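Local coordinates for death domain of pelle (PDB 1D2Z), which is a serine/threonine kinase of the Toll pathway that sets embryonic dorsoventral polarity, and binds Tube through its death domain, the part present here, at the interface of chains A and B. Sequence-based numbering; all coordinates share one arbitrary frame. Chains: chain A, Death domain of pelle; chain B, Death domain of TUBE.

The interface of chains A and B. Residues chain A 50, 64, 67-68, 71-72; chain B 28-29, 31.
B:Asn29 reaches from Tube onto A:Asn67, A:Ile68 and A:Gln50 of Pelle, at the death domain-death domain interface through which Tube recruits the kinase. It sits in the short 3-10 helix 28-30 and has 90 Å² of its surface hidden by Pelle. From CB the chain turns so that CG is anti to its own carbonyl carbon (chi1 -56°). B:Asn29 CG lies 4.1 Å from A:Asn67 O. B:Asn29 ND2 donates a hydrogen bond of 3.1 Å to A:Asn67 O, a main-chain carbonyl of helix 61-73. The acceptor lies in the amide plane of B:Asn29, but ND2 stands above the carbonyl plane, 49° out of it. B:Asn29 OD1 lies 3.9 Å from A:Ile68 CG1 of the same helix. From helix 45-56, A:Gln50 NE2 gives B:Asn29 OD1 a weak hydrogen bond of 3.3 Å. A:Gln50 is extended and crosses B:Asn29 at about a right angle, with the amide planes 41° apart. A:Gln50 NE2 also donates to A:Glu64 OE2 at 2.6 Å. It meets OE2 nearly along the carboxylate C-O axis, and the acceptor lies in the amide plane of A:Gln50. This second-shell carboxylate would help fix the rotation of that amide. Nearby, A:Gln72 extends with CG anti to its backbone N and lies alongside B:Cys31. The thiol B:Cys31 SG lies 3.8 Å from A:Gln72 CD and 3.5 Å from the amide oxygen A:Gln72 OE1.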
loop_
_atom_site.group_PDB
_atom_site.type_symbol
_atom_site.label_atom_id
_atom_site.label_comp_id
_atom_site.label_asym_id
_atom_site.label_seq_id
_atom_site.Cartn_x
_atom_site.Cartn_y
_atom_site.Cartn_z
ATOM N N GLN A 50 -1.639 -15.689 2.097
ATOM C CA GLN A 50 -0.758 -15.418 0.964
ATOM C C GLN A 50 0.678 -15.794 1.350
ATOM O O GLN A 50 1.405 -16.375 0.549
ATOM C CB GLN A 50 -0.852 -13.940 0.562
ATOM C CG GLN A 50 0.061 -13.516 -0.593
ATOM C CD GLN A 50 -0.099 -12.045 -0.951
ATOM O OE1 GLN A 50 -1.195 -11.492 -0.865
ATOM N NE2 GLN A 50 0.997 -11.404 -1.355
ATOM N N GLU A 64 7.924 -12.694 1.799
ATOM C CA GLU A 64 6.536 -12.425 1.444
ATOM C C GLU A 64 5.934 -11.478 2.480
ATOM O O GLU A 64 5.155 -10.592 2.141
ATOM C CB GLU A 64 5.735 -13.726 1.355
ATOM C CG GLU A 64 4.347 -13.545 0.731
ATOM C CD GLU A 64 4.402 -12.932 -0.666
ATOM O OE1 GLU A 64 5.364 -13.202 -1.416
ATOM O OE2 GLU A 64 3.485 -12.164 -1.008
ATOM N N ASN A 67 7.098 -8.183 1.610
ATOM C CA ASN A 67 6.411 -7.745 0.392
ATOM C C ASN A 67 5.051 -7.136 0.742
ATOM O O ASN A 67 4.674 -6.092 0.211
ATOM C CB ASN A 67 6.210 -8.919 -0.579
ATOM C CG ASN A 67 7.475 -9.265 -1.372
ATOM O OD1 ASN A 67 8.397 -8.462 -1.482
ATOM N ND2 ASN A 67 7.507 -10.468 -1.933
ATOM N N ILE A 68 4.333 -7.783 1.656
ATOM C CA ILE A 68 3.014 -7.309 2.075
ATOM C C ILE A 68 3.081 -6.100 3.011
ATOM O O ILE A 68 2.565 -5.026 2.694
ATOM C CB ILE A 68 2.196 -8.452 2.755
ATOM C CG1 ILE A 68 1.927 -9.570 1.744
ATOM C CG2 ILE A 68 0.873 -7.916 3.307
ATOM C CD1 ILE A 68 1.418 -10.867 2.350
ATOM N N GLY A 71 5.552 -3.445 1.333
ATOM C CA GLY A 71 5.003 -3.000 0.068
ATOM C C GLY A 71 3.745 -2.163 0.157
ATOM O O GLY A 71 3.755 -0.983 -0.192
ATOM N N GLN A 72 2.661 -2.752 0.645
ATOM C CA GLN A 72 1.406 -2.014 0.735
ATOM C C GLN A 72 1.393 -0.854 1.725
ATOM O O GLN A 72 0.875 0.218 1.416
ATOM C CB GLN A 72 0.237 -2.950 1.054
ATOM C CG GLN A 72 -1.091 -2.211 1.181
ATOM C CD GLN A 72 -2.243 -3.101 1.593
ATOM O OE1 GLN A 72 -2.331 -4.269 1.186
ATOM N NE2 GLN A 72 -3.147 -2.548 2.397
ATOM N N GLU B 28 1.139 -4.183 -7.044
ATOM C CA GLU B 28 1.726 -5.006 -5.990
ATOM C C GLU B 28 0.652 -5.531 -5.045
ATOM O O GLU B 28 -0.229 -4.786 -4.610
ATOM C CB GLU B 28 2.766 -4.214 -5.196
ATOM C CG GLU B 28 4.015 -3.863 -5.990
ATOM C CD GLU B 28 5.130 -3.294 -5.124
ATOM O OE1 GLU B 28 5.281 -3.727 -3.954
ATOM O OE2 GLU B 28 5.869 -2.422 -5.627
ATOM N N ASN B 29 0.711 -6.833 -4.772
ATOM C CA ASN B 29 -0.232 -7.503 -3.879
ATOM C C ASN B 29 -1.679 -7.327 -4.359
ATOM O O ASN B 29 -2.624 -7.405 -3.572
ATOM C CB ASN B 29 -0.046 -7.001 -2.435
ATOM C CG ASN B 29 1.390 -7.183 -1.926
ATOM O OD1 ASN B 29 1.933 -8.291 -1.951
ATOM N ND2 ASN B 29 2.009 -6.091 -1.463
ATOM N N CYS B 31 -3.380 -4.818 -5.026
ATOM C CA CYS B 31 -4.106 -3.795 -4.277
ATOM C C CYS B 31 -5.170 -3.035 -5.061
ATOM O O CYS B 31 -6.070 -2.446 -4.465
ATOM C CB CYS B 31 -3.137 -2.814 -3.617
ATOM S SG CYS B 31 -2.290 -3.506 -2.181
#